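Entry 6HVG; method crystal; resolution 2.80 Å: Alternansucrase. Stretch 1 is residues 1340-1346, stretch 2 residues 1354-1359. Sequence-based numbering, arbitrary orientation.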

ATOM      1  N   ASN A1340     -44.825  17.789  10.072  1.00 68.96           N
ATOM      2  CA  ASN A1340     -43.485  17.230  10.274  1.00 63.37           C
ATOM      3  C   ASN A1340     -42.452  17.855   9.345  1.00 56.70           C
ATOM      4  O   ASN A1340     -42.605  17.794   8.129  1.00 55.57           O
ATOM      5  CB  ASN A1340     -43.487  15.702  10.076  1.00 64.88           C
ATOM      6  CG  ASN A1340     -42.324  15.021  10.776  1.00 63.70           C
ATOM      7  OD1 ASN A1340     -41.248  15.585  10.909  1.00 61.25           O
ATOM      8  ND2 ASN A1340     -42.519  13.793  11.188  1.00 67.86           N
ATOM      9  N   PRO A1341     -41.399  18.468   9.911  1.00 52.87           N
ATOM     10  CA  PRO A1341     -40.336  19.040   9.085  1.00 50.70           C
ATOM     11  C   PRO A1341     -39.451  18.000   8.437  1.00 51.83           C
ATOM     12  O   PRO A1341     -38.773  18.314   7.465  1.00 58.48           O
ATOM     13  CB  PRO A1341     -39.528  19.896  10.071  1.00 51.09           C
ATOM     14  CG  PRO A1341     -39.879  19.395  11.430  1.00 51.13           C
ATOM     15  CD  PRO A1341     -41.257  18.844  11.330  1.00 52.60           C
ATOM     16  N   ILE A1342     -39.452  16.777   8.954  1.00 51.76           N
ATOM     17  CA  ILE A1342     -38.631  15.703   8.398  1.00 52.84           C
ATOM     18  C   ILE A1342     -39.244  15.191   7.113  1.00 52.60           C
ATOM     19  O   ILE A1342     -40.393  14.788   7.100  1.00 55.29           O
ATOM     20  CB  ILE A1342     -38.530  14.513   9.370  1.00 53.61           C
ATOM     21  CG1 ILE A1342     -37.846  14.930  10.680  1.00 54.40           C
ATOM     22  CG2 ILE A1342     -37.760  13.371   8.752  1.00 50.75           C
ATOM     23  CD1 ILE A1342     -37.985  13.914  11.802  1.00 53.57           C
ATOM     24  N   ARG A1343     -38.463  15.181   6.046  1.00 53.77           N
ATOM     25  CA  ARG A1343     -38.929  14.700   4.762  1.00 54.73           C
ATOM     26  C   ARG A1343     -37.983  13.666   4.209  1.00 52.10           C
ATOM     27  O   ARG A1343     -36.769  13.800   4.307  1.00 49.82           O
ATOM     28  CB  ARG A1343     -39.049  15.846   3.751  1.00 60.62           C
ATOM     29  CG  ARG A1343     -39.867  15.498   2.480  1.00 69.84           C
ATOM     30  CD  ARG A1343     -39.654  16.547   1.422  1.00 75.01           C
ATOM     31  NE  ARG A1343     -40.471  16.462   0.208  1.00 72.41           N
ATOM     32  CZ  ARG A1343     -40.151  15.749  -0.863  1.00 67.66           C
ATOM     33  NH1 ARG A1343     -39.101  14.943  -0.873  1.00 69.48           N
ATOM     34  NH2 ARG A1343     -40.918  15.807  -1.926  1.00 69.47           N
ATOM     35  N   THR A1344     -38.568  12.637   3.607  1.00 54.21           N
ATOM     36  CA  THR A1344     -37.833  11.601   2.905  1.00 49.52           C
ATOM     37  C   THR A1344     -37.611  12.062   1.497  1.00 49.19           C
ATOM     38  O   THR A1344     -38.552  12.362   0.805  1.00 53.41           O
ATOM     39  CB  THR A1344     -38.649  10.308   2.873  1.00 47.87           C
ATOM     40  OG1 THR A1344     -38.803   9.828   4.210  1.00 47.32           O
ATOM     41  CG2 THR A1344     -37.980   9.249   2.024  1.00 46.04           C
ATOM     42  N   VAL A1345     -36.362  12.088   1.067  1.00 51.34           N
ATOM     43  CA  VAL A1345     -35.992  12.530  -0.264  1.00 52.28           C
ATOM     44  C   VAL A1345     -35.481  11.367  -1.113  1.00 53.28           C
ATOM     45  O   VAL A1345     -34.580  10.668  -0.704  1.00 52.43           O
ATOM     46  CB  VAL A1345     -34.889  13.626  -0.173  1.00 54.52           C
ATOM     47  CG1 VAL A1345     -34.509  14.152  -1.548  1.00 53.12           C
ATOM     48  CG2 VAL A1345     -35.338  14.774   0.720  1.00 54.74           C
ATOM     49  N   GLU A1346     -36.057  11.194  -2.304  1.00 60.24           N
ATOM     50  CA  GLU A1346     -35.558  10.282  -3.344  1.00 61.30           C
ATOM     51  C   GLU A1346     -35.161  11.069  -4.600  1.00 62.27           C
ATOM     52  O   GLU A1346     -36.035  11.573  -5.268  1.00 64.32           O
ATOM     53  CB  GLU A1346     -36.643   9.264  -3.697  1.00 65.26           C
ATOM     54  CG  GLU A1346     -36.826   8.169  -2.642  1.00 74.52           C
ATOM     55  CD  GLU A1346     -37.987   7.200  -2.962  1.00 81.05           C
ATOM     56  OE1 GLU A1346     -39.014   7.640  -3.529  1.00 83.22           O
ATOM     57  OE2 GLU A1346     -37.872   5.987  -2.660  1.00 73.19           O
ATOM     58  N   GLY A1354     -32.310   9.790   1.532  1.00 49.06           N
ATOM     59  CA  GLY A1354     -32.323   9.784   2.991  1.00 47.70           C
ATOM     60  C   GLY A1354     -33.414  10.665   3.560  1.00 48.46           C
ATOM     61  O   GLY A1354     -34.223  11.204   2.818  1.00 50.48           O
ATOM     62  N   ASN A1355     -33.422  10.810   4.886  1.00 48.00           N
ATOM     63  CA  ASN A1355     -34.369  11.664   5.585  1.00 45.99           C
ATOM     64  C   ASN A1355     -33.722  12.957   6.018  1.00 46.04           C
ATOM     65  O   ASN A1355     -32.743  12.959   6.754  1.00 47.21           O
ATOM     66  CB  ASN A1355     -34.965  10.963   6.805  1.00 47.62           C
ATOM     67  CG  ASN A1355     -35.986   9.897   6.423  1.00 52.50           C
ATOM     68  OD1 ASN A1355     -36.557   9.916   5.334  1.00 53.83           O
ATOM     69  ND2 ASN A1355     -36.189   8.933   7.311  1.00 58.26           N
ATOM     70  N   TYR A1356     -34.312  14.061   5.575  1.00 46.18           N
ATOM     71  CA  TYR A1356     -33.786  15.393   5.843  1.00 43.73           C
ATOM     72  C   TYR A1356     -34.729  16.212   6.692  1.00 41.24           C
ATOM     73  O   TYR A1356     -35.904  15.880   6.789  1.00 45.20           O
ATOM     74  CB  TYR A1356     -33.538  16.082   4.521  1.00 44.07           C
ATOM     75  CG  TYR A1356     -32.413  15.467   3.735  1.00 46.06           C
ATOM     76  CD1 TYR A1356     -32.610  14.335   2.932  1.00 46.85           C
ATOM     77  CD2 TYR A1356     -31.137  16.005   3.799  1.00 47.56           C
ATOM     78  CE1 TYR A1356     -31.566  13.793   2.196  1.00 46.94           C
ATOM     79  CE2 TYR A1356     -30.081  15.455   3.081  1.00 45.55           C
ATOM     80  CZ  TYR A1356     -30.310  14.374   2.276  1.00 44.92           C
ATOM     81  OH  TYR A1356     -29.273  13.861   1.581  1.00 48.53           O
ATOM     82  N   TYR A1357     -34.205  17.252   7.325  1.00 38.30           N
ATOM     83  CA  TYR A1357     -35.003  18.175   8.123  1.00 39.47           C
ATOM     84  C   TYR A1357     -34.943  19.595   7.512  1.00 41.95           C
ATOM     85  O   TYR A1357     -33.943  20.287   7.654  1.00 44.37           O
ATOM     86  CB  TYR A1357     -34.440  18.192   9.532  1.00 38.33           C
ATOM     87  CG  TYR A1357     -35.285  18.871  10.594  1.00 38.80           C
ATOM     88  CD1 TYR A1357     -35.413  20.240  10.639  1.00 40.01           C
ATOM     89  CD2 TYR A1357     -35.888  18.137  11.605  1.00 38.89           C
ATOM     90  CE1 TYR A1357     -36.165  20.855  11.643  1.00 40.03           C
ATOM     91  CE2 TYR A1357     -36.612  18.743  12.617  1.00 38.49           C
ATOM     92  CZ  TYR A1357     -36.764  20.090  12.629  1.00 38.29           C
ATOM     93  OH  TYR A1357     -37.494  20.672  13.643  1.00 38.58           O
ATOM     94  N   PHE A1358     -35.985  20.010   6.802  1.00 44.41           N
ATOM     95  CA  PHE A1358     -36.008  21.362   6.213  1.00 44.46           C
ATOM     96  C   PHE A1358     -36.818  22.338   7.049  1.00 44.39           C
ATOM     97  O   PHE A1358     -37.903  22.010   7.503  1.00 42.57           O
ATOM     98  CB  PHE A1358     -36.552  21.337   4.791  1.00 44.24           C
ATOM     99  CG  PHE A1358     -35.776  20.461   3.885  1.00 44.58           C
ATOM    100  CD1 PHE A1358     -34.519  20.861   3.481  1.00 47.21           C
ATOM    101  CD2 PHE A1358     -36.259  19.249   3.461  1.00 44.45           C
ATOM    102  CE1 PHE A1358     -33.743  20.080   2.633  1.00 49.20           C
ATOM    103  CE2 PHE A1358     -35.494  18.444   2.622  1.00 47.42           C
ATOM    104  CZ  PHE A1358     -34.223  18.853   2.214  1.00 49.19           C
ATOM    105  N   MET A1359     -36.291  23.551   7.223  1.00 44.65           N
ATOM    106  CA  MET A1359     -36.921  24.531   8.092  1.00 45.75           C
ATOM    107  C   MET A1359     -38.011  25.286   7.335  1.00 44.15           C
ATOM    108  O   MET A1359     -38.255  25.015   6.167  1.00 45.82           O
ATOM    109  CB  MET A1359     -35.852  25.446   8.675  1.00 49.03           C
ATOM    110  CG  MET A1359     -34.760  24.666   9.415  1.00 51.43           C
ATOM    111  SD  MET A1359     -33.846  25.730  10.538  1.00 56.76           S
ATOM    112  CE  MET A1359     -32.135  25.426  10.175  1.00 61.50           C
TER

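The two stretches form a two-stranded antiparallel ladder, residues 1342-1345 running against 1354-1357 with 145° between their N-to-C directions. Hydrogen-bonded and non-hydrogen-bonded pairs alternate along it. Arg1343 and Tyr1356 exchange two short bonds, Arg1343 N to Tyr1356 O and Tyr1356 N to Arg1343 O, both 2.8 Å. The next such pair is less even: Val1345 N reaches Gly1354 O at 2.9 Å, nearly linear, whereas the return bond from Gly1354 N to Val1345 O is weak at 3.3 Å. On the other side of the Arg1343–Tyr1356 pair, Phe1358 N adds another weak bond, 3.3 Å to Pro1341 O. At the non-hydrogen-bonded pairs, Ile1342 with Tyr1357 and Thr1344 with Asn1355, the CA atoms draw in to 4.4 Å, and Ile1342 CA lies 3.2 Å from Tyr1356 O in a CA-H...O contact.

Side chains divide between the two faces of the ladder. Ile1342, Thr1344, Asn1355 and Tyr1357 share one. Here Thr1344 OG1 donates to Asn1355 OD1 at 2.5 Å, a short polar link suited to the more open part of the contact. Ile1342 CG1 packs 3.9 Å from Tyr1357 CD2, and Pro1341, just before the strand, lays its compact ring on the same tyrosine: Pro1341 CB sits over one face, 3.9 Å from the centroid of the Tyr1357 ring, in a CH-pi contact. The flat aromatic surface and the rigid pyrrolidine fit closely, and both residues are buried.

On the other face, Val1345 CG2 approaches Tyr1356 CD1 at 3.5 Å and Phe1358 CE2 at 4.1 Å, meeting the phenylalanine at its ring edge. A short branched side chain thus touches two buried aromatics. Arg1343 contributes its aliphatic base, while its end leads away. Gly1354 suits its backbone angles (156/-174), at which a CB would jam against the preceding carbonyl oxygen. Together the stretches bury 510 Å², summed over both sides.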